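Local coordinates for MccB protein (Escherichia coli, PDB 6OM4) that uses ATP to couple the precursor peptide MccA to adenylate through a phosphoramidate bond in the biosynthesis of the antibiotic microcin C7, at residues A[116-127]-A[203-213]; A[135-146]-A[181-192]. All coordinates share one frame; numbering follows the deposited sequence.

Overall arrangement
Both contacts pair parallel strands of the same sheet, in the order 186-191, 141-146, 117-121, 208-211. They meet along the central pair, where I120 N bonds to I143 O. Contact 1 lies deeper: both of its strands, 117-121 and 208-211, are interior to the sheet, and the contact's touching residues are largely buried, many of them aliphatic. Contact 2 includes strand 186-191, the outermost in this chain, which carries S186, S188 and E189 beside V187 and I190. Helix 125-136 contributes to both, its first turn to contact 1 and its last to contact 2. At the C-terminal strand ends both reach the nucleotide differently: contact 1 offers glycine backbone to the phosphoryl end, contact 2 a carboxylate to the ribose.

Contact 1 (A[116-127]-A[203-213]). With ND7 (5'-O-[(S)-amino(hydroxy)phosphoryl]adenosine), chain M.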
loop_
_atom_site.group_PDB
_atom_site.type_symbol
_atom_site.label_atom_id
_atom_site.label_comp_id
_atom_site.label_asym_id
_atom_site.label_seq_id
_atom_site.Cartn_x
_atom_site.Cartn_y
_atom_site.Cartn_z
ATOM N N ALA A 116 -12.489 6.869 6.173
ATOM C CA ALA A 116 -11.181 6.752 6.803
ATOM C C ALA A 116 -10.481 8.108 6.960
ATOM O O ALA A 116 -10.705 9.051 6.193
ATOM C CB ALA A 116 -10.305 5.861 5.972
ATOM N N LYS A 117 -9.611 8.153 7.970
ATOM C CA LYS A 117 -8.704 9.251 8.245
ATOM C C LYS A 117 -7.282 8.714 8.279
ATOM O O LYS A 117 -6.957 7.746 9.015
ATOM C CB LYS A 117 -9.126 9.895 9.568
ATOM C CG LYS A 117 -8.284 11.058 10.069
ATOM C CD LYS A 117 -8.678 11.467 11.509
ATOM C CE LYS A 117 -8.485 12.950 11.718
ATOM N NZ LYS A 117 -8.547 13.335 13.147
ATOM N N VAL A 118 -6.391 9.345 7.498
ATOM C CA VAL A 118 -5.017 8.943 7.481
ATOM C C VAL A 118 -4.127 10.150 7.829
ATOM O O VAL A 118 -4.339 11.234 7.296
ATOM C CB VAL A 118 -4.627 8.348 6.105
ATOM C CG1 VAL A 118 -3.151 8.041 6.028
ATOM C CG2 VAL A 118 -5.483 7.111 5.775
ATOM N N VAL A 119 -3.083 9.908 8.635
ATOM C CA VAL A 119 -2.038 10.875 8.971
ATOM C C VAL A 119 -0.824 10.572 8.102
ATOM O O VAL A 119 -0.378 9.442 8.023
ATOM C CB VAL A 119 -1.659 10.800 10.465
ATOM C CG1 VAL A 119 -0.383 11.557 10.758
ATOM C CG2 VAL A 119 -2.781 11.281 11.337
ATOM N N ILE A 120 -0.327 11.598 7.421
ATOM C CA ILE A 120 0.965 11.534 6.741
ATOM C C ILE A 120 1.982 12.288 7.619
ATOM O O ILE A 120 2.010 13.547 7.641
ATOM C CB ILE A 120 0.872 12.157 5.336
ATOM C CG1 ILE A 120 -0.332 11.627 4.552
ATOM C CG2 ILE A 120 2.174 11.976 4.576
ATOM C CD1 ILE A 120 -0.169 10.222 4.056
ATOM N N LEU A 121 2.826 11.526 8.307
ATOM C CA LEU A 121 3.847 12.101 9.182
ATOM C C LEU A 121 5.144 12.166 8.369
ATOM O O LEU A 121 5.854 11.155 8.219
ATOM C CB LEU A 121 3.967 11.266 10.462
ATOM C CG LEU A 121 5.029 11.741 11.458
ATOM C CD1 LEU A 121 4.896 13.220 11.778
ATOM C CD2 LEU A 121 4.977 10.911 12.734
ATOM N N GLY A 122 5.391 13.351 7.799
ATOM C CA GLY A 122 6.487 13.570 6.889
ATOM C C GLY A 122 5.978 13.684 5.477
ATOM O O GLY A 122 5.459 12.709 4.930
ATOM N N CYS A 123 6.236 14.852 4.881
ATOM C CA CYS A 123 5.715 15.307 3.579
ATOM C C CYS A 123 6.844 15.518 2.565
ATOM O O CYS A 123 6.782 16.400 1.723
ATOM C CB CYS A 123 4.938 16.604 3.761
ATOM S SG CYS A 123 3.344 16.366 4.598
ATOM N N GLY A 124 7.825 14.628 2.587
ATOM C CA GLY A 124 8.898 14.610 1.630
ATOM C C GLY A 124 8.649 13.599 0.525
ATOM O O GLY A 124 7.511 13.473 0.020
ATOM N N GLY A 125 9.688 12.833 0.157
ATOM C CA GLY A 125 9.577 11.953 -1.015
ATOM C C GLY A 125 8.478 10.907 -0.847
ATOM O O GLY A 125 7.592 10.666 -1.709
ATOM N N ILE A 126 8.563 10.181 0.263
ATOM C CA ILE A 126 7.570 9.154 0.508
ATOM C C ILE A 126 6.191 9.788 0.700
ATOM O O ILE A 126 5.182 9.338 0.111
ATOM C CB ILE A 126 7.975 8.267 1.692
ATOM C CG1 ILE A 126 9.265 7.497 1.388
ATOM C CG2 ILE A 126 6.823 7.383 2.138
ATOM C CD1 ILE A 126 9.218 6.530 0.249
ATOM N N GLY A 127 6.120 10.830 1.510
ATOM C CA GLY A 127 4.851 11.460 1.825
ATOM C C GLY A 127 4.123 12.002 0.606
ATOM O O GLY A 127 2.890 11.909 0.487
ATOM N N VAL A 203 0.096 14.524 17.625
ATOM C CA VAL A 203 -0.326 13.892 16.384
ATOM C C VAL A 203 -1.684 13.233 16.596
ATOM O O VAL A 203 -1.825 12.369 17.468
ATOM C CB VAL A 203 0.724 12.876 15.903
ATOM C CG1 VAL A 203 0.260 12.171 14.644
ATOM C CG2 VAL A 203 2.091 13.511 15.688
ATOM N N PRO A 204 -2.719 13.607 15.816
ATOM C CA PRO A 204 -4.067 13.085 16.026
ATOM C C PRO A 204 -4.163 11.574 15.777
ATOM O O PRO A 204 -3.393 11.026 15.010
ATOM C CB PRO A 204 -4.963 13.843 15.049
ATOM C CG PRO A 204 -4.114 15.027 14.601
ATOM C CD PRO A 204 -2.660 14.597 14.730
ATOM N N GLU A 205 -5.065 10.929 16.523
ATOM C CA GLU A 205 -5.510 9.580 16.264
ATOM C C GLU A 205 -6.060 9.520 14.838
ATOM O O GLU A 205 -6.598 10.500 14.340
ATOM C CB GLU A 205 -6.574 9.204 17.299
ATOM C CG GLU A 205 -7.312 7.908 17.050
ATOM C CD GLU A 205 -8.351 7.616 18.133
ATOM O OE1 GLU A 205 -8.706 8.570 18.898
ATOM O OE2 GLU A 205 -8.805 6.434 18.228
ATOM N N ALA A 206 -5.921 8.358 14.189
ATOM C CA ALA A 206 -6.447 8.144 12.863
ATOM C C ALA A 206 -6.597 6.637 12.623
ATOM O O ALA A 206 -6.148 5.830 13.426
ATOM C CB ALA A 206 -5.521 8.771 11.842
ATOM N N ASP A 207 -7.167 6.275 11.475
ATOM C CA ASP A 207 -7.290 4.857 11.101
ATOM C C ASP A 207 -5.899 4.226 11.006
ATOM O O ASP A 207 -5.747 3.052 11.367
ATOM C CB ASP A 207 -8.111 4.698 9.816
ATOM C CG ASP A 207 -9.581 5.040 10.046
ATOM O OD1 ASP A 207 -10.299 4.150 10.520
ATOM O OD2 ASP A 207 -9.994 6.199 9.822
ATOM N N ILE A 208 -4.921 4.990 10.478
ATOM C CA ILE A 208 -3.524 4.575 10.343
ATOM C C ILE A 208 -2.651 5.827 10.182
ATOM O O ILE A 208 -3.092 6.859 9.608
ATOM C CB ILE A 208 -3.353 3.576 9.177
ATOM C CG1 ILE A 208 -1.938 3.000 9.184
ATOM C CG2 ILE A 208 -3.747 4.209 7.838
ATOM C CD1 ILE A 208 -1.772 1.735 8.356
ATOM N N TRP A 209 -1.444 5.755 10.745
ATOM C CA TRP A 209 -0.395 6.686 10.463
ATOM C C TRP A 209 0.524 6.125 9.378
ATOM O O TRP A 209 1.065 5.003 9.507
ATOM C CB TRP A 209 0.453 6.931 11.713
ATOM C CG TRP A 209 -0.229 7.676 12.821
ATOM C CD1 TRP A 209 -1.517 8.098 12.925
ATOM C CD2 TRP A 209 0.438 8.084 14.024
ATOM N NE1 TRP A 209 -1.692 8.773 14.118
ATOM C CE2 TRP A 209 -0.519 8.731 14.829
ATOM C CE3 TRP A 209 1.754 7.951 14.479
ATOM C CZ2 TRP A 209 -0.167 9.285 16.068
ATOM C CZ3 TRP A 209 2.096 8.490 15.698
ATOM C CH2 TRP A 209 1.132 9.090 16.501
ATOM N N VAL A 210 0.837 6.993 8.412
ATOM C CA VAL A 210 1.885 6.744 7.495
ATOM C C VAL A 210 3.122 7.440 8.053
ATOM O O VAL A 210 3.165 8.661 8.102
ATOM C CB VAL A 210 1.556 7.258 6.084
ATOM C CG1 VAL A 210 2.775 7.131 5.173
ATOM C CG2 VAL A 210 0.327 6.548 5.498
ATOM N N VAL A 211 4.132 6.653 8.398
ATOM C CA VAL A 211 5.317 7.165 9.048
ATOM C C VAL A 211 6.403 7.313 7.983
ATOM O O VAL A 211 7.083 6.337 7.617
ATOM C CB VAL A 211 5.761 6.289 10.234
ATOM C CG1 VAL A 211 6.954 6.897 10.928
ATOM C CG2 VAL A 211 4.613 6.065 11.200
ATOM N N SER A 212 6.499 8.547 7.480
ATOM C CA SER A 212 7.325 8.914 6.321
ATOM C C SER A 212 8.253 10.079 6.698
ATOM O O SER A 212 8.514 10.973 5.872
ATOM C CB SER A 212 6.467 9.224 5.089
ATOM O OG SER A 212 5.278 10.011 5.348
ATOM N N ALA A 213 8.736 10.053 7.947
ATOM C CA ALA A 213 9.643 11.013 8.554
ATOM C C ALA A 213 10.776 10.200 9.166
ATOM O O ALA A 213 10.548 9.058 9.580
ATOM C CB ALA A 213 8.940 11.869 9.566
HETATM O O1A ND7 M . 13.814 13.466 3.410
HETATM P PA ND7 M . 12.588 12.807 2.846
HETATM O O2A ND7 M . 12.355 12.908 1.345
HETATM N N3A ND7 M . 12.764 11.175 3.283
HETATM O "O5'" ND7 M . 11.241 13.312 3.513
HETATM C "C5'" ND7 M . 11.202 13.286 4.973
HETATM C "C4'" ND7 M . 10.132 14.337 5.365
HETATM C "C3'" ND7 M . 10.733 15.767 5.143
HETATM O "O3'" ND7 M . 9.891 16.591 4.435
HETATM C "C2'" ND7 M . 11.087 16.181 6.634
HETATM O "O2'" ND7 M . 10.881 17.635 6.825
HETATM C "C1'" ND7 M . 10.205 15.526 7.401
HETATM O "O4'" ND7 M . 9.880 14.142 6.622
HETATM N N9 ND7 M . 10.642 15.114 8.705
HETATM C C4 ND7 M . 9.980 15.334 9.874
HETATM C C5 ND7 M . 10.708 14.773 10.863
HETATM N N7 ND7 M . 11.803 14.200 10.312
HETATM C C8 ND7 M . 11.737 14.402 9.010
HETATM N N3 ND7 M . 8.823 15.978 10.136
HETATM C C2 ND7 M . 8.399 16.043 11.362
HETATM N N1 ND7 M . 9.108 15.513 12.365
HETATM C C6 ND7 M . 10.230 14.878 12.152
HETATM N N6 ND7 M . 10.980 14.313 13.259
HETATM O O HOH W 1 8.295 11.764 3.301
#
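S212 OG donates to G122 O at 2.7 Å, in the carbonyl plane and on a lone pair, and thereby fastens the end of strand 208-211 to the glycine-rich turn after strand 117-121. The hydroxyl gets there because OG stands between its own backbone N and carbonyl carbon (chi1 42°), while S212 CB is pressed tightly against I126 CG2 at 3.5 Å. Water 1 bridges the corner: it accepts from G124 N and G127 N and donates to S212 O, 2.7 Å away.

Along the strands, V210 bridges the residues on either side of I120, its N bonding to V119 O and its O receiving L121 N. On the face bearing V118 and I120, V118 CG1 meets V210 CG2 at 3.8 Å, with I120 lying alongside the same valine. The other face holds W209, whose CD1 touches V119 CB at 3.7 Å while V203 CG1 sits over one ring face, near the rim. W209 NE1 bonds to P204 O at 3.0 Å, which helps to fix the rotation of the indole. At the far end D207 closes the strand pair twice: OD2 takes K117 N on its anti side at 2.7 Å, and D207 N reaches K117 O at 2.9 Å.

Toward the nucleotide, G125 N bonds to O2A of the ligand from the first turn of the helix, and A213 CB packs near C4 of the adenine. Strand, G122-G124-G127 turn and helix, with a water held at the turn, form the nucleotide-binding corner of a Rossmann-type fold, as in the ThiF/E1 family.

Contact 2 (A[135-146]-A[181-192]); sequences ATSGIGEIILID and RNSEISVSEIAL. With ND7 (5'-O-[(S)-amino(hydroxy)phosphoryl]adenosine), chain M.
I185 overlaps the last turn of helix 125-136, its CD1 lying tightly on A135 CB at 3.5 Å and also touching I142 CD1. CG1 is placed between the backbone N and carbonyl carbon (chi1 72°), which directs the chain end to that helix. The contact belongs to a beta-alpha-beta crossover: strand 141-146 leads through helix 170-181 to strand 186-191, which returns parallel beside it.

Ahead of the strands, N182 ties segment 181-192 to the helix end. Its ND2 bonds to A135 O at 2.9 Å, tilted from the carbonyl plane, and G138 N reaches the same oxygen from the opposite face as part of the Schellman motif that ends the helix. N182 OD1 meanwhile accepts from E184 N at 3.0 Å in an Asx turn, so both ends of the amide are engaged and its orientation is set; Y92 OH is a further partner of ND2.

Between the strands the backbone bonds run regularly from S186 N to G140 O as far as I190 N to L144 O, then lengthen: D146 N stands 3.3 Å from I190 O, and the following bond from L192 N to D146 O is weak. L144 CD1 packs on V187 CG1 at 3.6 Å, on the face that helix 170-181 covers through I174. On the other face the I143 and I190 side chains cross, with I143 CG2 3.8 Å from I190 CD1, while I145 and L192 lie side by side. At the C-terminal end of strand 141-146, the D146 carboxylate, positioned by C123 N on OD2 and D148 N on OD1, holds the ribose by both oxygens, OD2 accepting from O3' and OD1 from O2', each at 2.7 Å.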
loop_
_atom_site.group_PDB
_atom_site.type_symbol
_atom_site.label_atom_id
_atom_site.label_comp_id
_atom_site.label_asym_id
_atom_site.label_seq_id
_atom_site.Cartn_x
_atom_site.Cartn_y
_atom_site.Cartn_z
ATOM N N ALA A 135 -5.292 10.237 -1.871
ATOM C CA ALA A 135 -6.268 11.256 -2.206
ATOM C C ALA A 135 -7.044 10.831 -3.455
ATOM O O ALA A 135 -8.262 10.921 -3.514
ATOM C CB ALA A 135 -5.584 12.586 -2.401
ATOM N N THR A 136 -6.339 10.333 -4.478
ATOM C CA THR A 136 -7.026 10.061 -5.704
ATOM C C THR A 136 -7.767 8.721 -5.644
ATOM O O THR A 136 -8.606 8.509 -6.498
ATOM C CB THR A 136 -6.093 10.161 -6.909
ATOM O OG1 THR A 136 -5.030 9.228 -6.731
ATOM C CG2 THR A 136 -5.535 11.557 -7.048
ATOM N N SER A 137 -7.469 7.885 -4.646
ATOM C CA SER A 137 -8.236 6.670 -4.372
ATOM C C SER A 137 -9.429 6.957 -3.463
ATOM O O SER A 137 -10.226 6.067 -3.205
ATOM C CB SER A 137 -7.366 5.547 -3.848
ATOM O OG SER A 137 -6.616 5.017 -4.936
ATOM N N GLY A 138 -9.555 8.195 -2.971
ATOM C CA GLY A 138 -10.773 8.572 -2.216
ATOM C C GLY A 138 -10.723 8.348 -0.710
ATOM O O GLY A 138 -11.797 8.330 -0.049
ATOM N N ILE A 139 -9.530 8.267 -0.107
ATOM C CA ILE A 139 -9.408 8.372 1.346
ATOM C C ILE A 139 -10.002 9.736 1.768
ATOM O O ILE A 139 -9.623 10.810 1.262
ATOM C CB ILE A 139 -7.948 8.231 1.834
ATOM C CG1 ILE A 139 -7.416 6.806 1.679
ATOM C CG2 ILE A 139 -7.834 8.706 3.283
ATOM C CD1 ILE A 139 -7.963 5.855 2.724
ATOM N N GLY A 140 -10.956 9.704 2.702
ATOM C CA GLY A 140 -11.836 10.845 2.934
ATOM C C GLY A 140 -11.146 12.018 3.629
ATOM O O GLY A 140 -11.553 13.162 3.424
ATOM N N GLU A 141 -10.196 11.726 4.524
ATOM C CA GLU A 141 -9.529 12.733 5.339
ATOM C C GLU A 141 -8.043 12.431 5.458
ATOM O O GLU A 141 -7.669 11.382 5.916
ATOM C CB GLU A 141 -10.129 12.846 6.738
ATOM C CG GLU A 141 -9.751 14.150 7.406
ATOM C CD GLU A 141 -10.356 14.399 8.779
ATOM O OE1 GLU A 141 -11.319 13.666 9.157
ATOM O OE2 GLU A 141 -9.862 15.326 9.464
ATOM N N ILE A 142 -7.227 13.404 5.033
ATOM C CA ILE A 142 -5.801 13.313 5.060
ATOM C C ILE A 142 -5.235 14.478 5.898
ATOM O O ILE A 142 -5.567 15.662 5.682
ATOM C CB ILE A 142 -5.217 13.306 3.633
ATOM C CG1 ILE A 142 -5.787 12.158 2.790
ATOM C CG2 ILE A 142 -3.707 13.286 3.710
ATOM C CD1 ILE A 142 -5.220 12.100 1.375
ATOM N N ILE A 143 -4.380 14.130 6.874
ATOM C CA ILE A 143 -3.729 15.108 7.765
ATOM C C ILE A 143 -2.244 15.093 7.436
ATOM O O ILE A 143 -1.616 14.050 7.536
ATOM C CB ILE A 143 -3.926 14.781 9.253
ATOM C CG1 ILE A 143 -5.361 14.389 9.587
ATOM C CG2 ILE A 143 -3.405 15.934 10.114
ATOM C CD1 ILE A 143 -6.377 15.389 9.234
ATOM N N LEU A 144 -1.730 16.239 6.993
ATOM C CA LEU A 144 -0.352 16.387 6.603
ATOM C C LEU A 144 0.453 17.055 7.723
ATOM O O LEU A 144 0.125 18.159 8.172
ATOM C CB LEU A 144 -0.289 17.244 5.337
ATOM C CG LEU A 144 -1.177 16.799 4.195
ATOM C CD1 LEU A 144 -1.257 17.900 3.171
ATOM C CD2 LEU A 144 -0.657 15.501 3.593
ATOM N N ILE A 145 1.551 16.411 8.111
ATOM C CA ILE A 145 2.433 16.900 9.191
ATOM C C ILE A 145 3.864 17.032 8.680
ATOM O O ILE A 145 4.512 16.053 8.277
ATOM C CB ILE A 145 2.364 15.952 10.402
ATOM C CG1 ILE A 145 0.899 15.603 10.697
ATOM C CG2 ILE A 145 3.088 16.540 11.617
ATOM C CD1 ILE A 145 0.701 14.753 11.960
ATOM N N ASP A 146 4.375 18.255 8.780
ATOM C CA ASP A 146 5.759 18.560 8.446
ATOM C C ASP A 146 6.002 19.984 8.927
ATOM O O ASP A 146 5.043 20.721 9.165
ATOM C CB ASP A 146 6.029 18.428 6.938
ATOM C CG ASP A 146 7.459 18.020 6.575
ATOM O OD1 ASP A 146 8.432 18.667 7.066
ATOM O OD2 ASP A 146 7.609 17.014 5.840
ATOM N N ARG A 181 -6.520 17.617 -7.384
ATOM C CA ARG A 181 -6.685 16.282 -7.930
ATOM C C ARG A 181 -7.971 15.610 -7.474
ATOM O O ARG A 181 -8.539 14.840 -8.263
ATOM C CB ARG A 181 -5.463 15.429 -7.594
ATOM C CG ARG A 181 -4.299 15.806 -8.487
ATOM C CD ARG A 181 -2.965 15.319 -7.979
ATOM N NE ARG A 181 -1.913 15.673 -8.931
ATOM C CZ ARG A 181 -1.366 16.874 -9.081
ATOM N NH1 ARG A 181 -1.703 17.879 -8.287
ATOM N NH2 ARG A 181 -0.453 17.077 -10.023
ATOM N N ASN A 182 -8.386 15.866 -6.240
ATOM C CA ASN A 182 -9.637 15.337 -5.716
ATOM C C ASN A 182 -10.263 16.348 -4.745
ATOM O O ASN A 182 -9.878 16.437 -3.583
ATOM C CB ASN A 182 -9.462 13.966 -5.059
ATOM C CG ASN A 182 -10.781 13.283 -4.830
ATOM O OD1 ASN A 182 -11.818 13.949 -4.885
ATOM N ND2 ASN A 182 -10.753 11.965 -4.676
ATOM N N SER A 183 -11.256 17.081 -5.223
ATOM C CA SER A 183 -11.840 18.147 -4.440
ATOM C C SER A 183 -12.961 17.609 -3.546
ATOM O O SER A 183 -13.550 18.387 -2.807
ATOM C CB SER A 183 -12.322 19.251 -5.307
ATOM O OG SER A 183 -13.233 18.765 -6.265
ATOM N N GLU A 184 -13.198 16.295 -3.585
ATOM C CA GLU A 184 -14.269 15.626 -2.805
ATOM C C GLU A 184 -13.751 15.210 -1.406
ATOM O O GLU A 184 -14.547 14.786 -0.584
ATOM C CB GLU A 184 -14.835 14.429 -3.589
ATOM C CG GLU A 184 -15.396 14.792 -4.977
ATOM C CD GLU A 184 -15.901 13.669 -5.895
ATOM O OE1 GLU A 184 -16.324 12.594 -5.380
ATOM O OE2 GLU A 184 -15.852 13.852 -7.155
ATOM N N ILE A 185 -12.445 15.329 -1.125
ATOM C CA ILE A 185 -11.889 14.876 0.146
ATOM C C ILE A 185 -11.554 16.081 1.029
ATOM O O ILE A 185 -11.647 17.223 0.607
ATOM C CB ILE A 185 -10.656 13.975 -0.062
ATOM C CG1 ILE A 185 -9.458 14.793 -0.546
ATOM C CG2 ILE A 185 -10.992 12.817 -0.982
ATOM C CD1 ILE A 185 -8.187 14.032 -0.566
ATOM N N SER A 186 -11.164 15.781 2.269
ATOM C CA SER A 186 -10.789 16.775 3.277
ATOM C C SER A 186 -9.298 16.641 3.567
ATOM O O SER A 186 -8.838 15.510 3.824
ATOM C CB SER A 186 -11.615 16.549 4.522
ATOM O OG SER A 186 -11.330 17.546 5.491
ATOM N N VAL A 187 -8.558 17.767 3.556
ATOM C CA VAL A 187 -7.131 17.787 3.872
ATOM C C VAL A 187 -6.880 18.894 4.888
ATOM O O VAL A 187 -7.391 19.991 4.722
ATOM C CB VAL A 187 -6.278 18.025 2.609
ATOM C CG1 VAL A 187 -4.800 17.988 2.940
ATOM C CG2 VAL A 187 -6.634 17.023 1.510
ATOM N N SER A 188 -6.086 18.590 5.916
ATOM C CA SER A 188 -5.677 19.548 6.910
ATOM C C SER A 188 -4.154 19.414 7.141
ATOM O O SER A 188 -3.539 18.427 6.720
ATOM C CB SER A 188 -6.557 19.390 8.148
ATOM O OG SER A 188 -6.205 18.231 8.885
ATOM N N GLU A 189 -3.545 20.475 7.677
ATOM C CA GLU A 189 -2.131 20.586 7.878
ATOM C C GLU A 189 -1.841 20.772 9.369
ATOM O O GLU A 189 -2.598 21.444 10.068
ATOM C CB GLU A 189 -1.579 21.809 7.142
ATOM C CG GLU A 189 -1.858 21.834 5.658
ATOM C CD GLU A 189 -1.543 23.213 5.109
ATOM O OE1 GLU A 189 -0.345 23.627 5.232
ATOM O OE2 GLU A 189 -2.492 23.899 4.609
ATOM N N ILE A 190 -0.713 20.228 9.830
ATOM C CA ILE A 190 -0.151 20.488 11.171
ATOM C C ILE A 190 1.348 20.793 10.992
ATOM O O ILE A 190 2.085 19.957 10.423
ATOM C CB ILE A 190 -0.366 19.295 12.145
ATOM C CG1 ILE A 190 -1.833 18.931 12.338
ATOM C CG2 ILE A 190 0.299 19.582 13.485
ATOM C CD1 ILE A 190 -2.046 17.709 13.205
ATOM N N ALA A 191 1.792 21.990 11.428
ATOM C CA ALA A 191 3.199 22.373 11.356
ATOM C C ALA A 191 3.917 21.869 12.610
ATOM O O ALA A 191 3.790 22.464 13.692
ATOM C CB ALA A 191 3.353 23.876 11.173
ATOM N N LEU A 192 4.689 20.776 12.485
ATOM C CA LEU A 192 5.246 20.148 13.640
ATOM C C LEU A 192 6.497 19.389 13.229
ATOM O O LEU A 192 6.497 18.715 12.205
ATOM C CB LEU A 192 4.192 19.210 14.230
ATOM C CG LEU A 192 4.604 18.376 15.440
ATOM C CD1 LEU A 192 4.908 19.249 16.657
ATOM C CD2 LEU A 192 3.510 17.362 15.769
HETATM O O1A ND7 M . 13.814 13.466 3.410
HETATM P PA ND7 M . 12.588 12.807 2.846
HETATM O O2A ND7 M . 12.355 12.908 1.345
HETATM N N3A ND7 M . 12.764 11.175 3.283
HETATM O "O5'" ND7 M . 11.241 13.312 3.513
HETATM C "C5'" ND7 M . 11.202 13.286 4.973
HETATM C "C4'" ND7 M . 10.132 14.337 5.365
HETATM C "C3'" ND7 M . 10.733 15.767 5.143
HETATM O "O3'" ND7 M . 9.891 16.591 4.435
HETATM C "C2'" ND7 M . 11.087 16.181 6.634
HETATM O "O2'" ND7 M . 10.881 17.635 6.825
HETATM C "C1'" ND7 M . 10.205 15.526 7.401
HETATM O "O4'" ND7 M . 9.880 14.142 6.622
HETATM N N9 ND7 M . 10.642 15.114 8.705
HETATM C C4 ND7 M . 9.980 15.334 9.874
HETATM C C5 ND7 M . 10.708 14.773 10.863
HETATM N N7 ND7 M . 11.803 14.200 10.312
HETATM C C8 ND7 M . 11.737 14.402 9.010
HETATM N N3 ND7 M . 8.823 15.978 10.136
HETATM C C2 ND7 M . 8.399 16.043 11.362
HETATM N N1 ND7 M . 9.108 15.513 12.365
HETATM C C6 ND7 M . 10.230 14.878 12.152
HETATM N N6 ND7 M . 10.980 14.313 13.259
#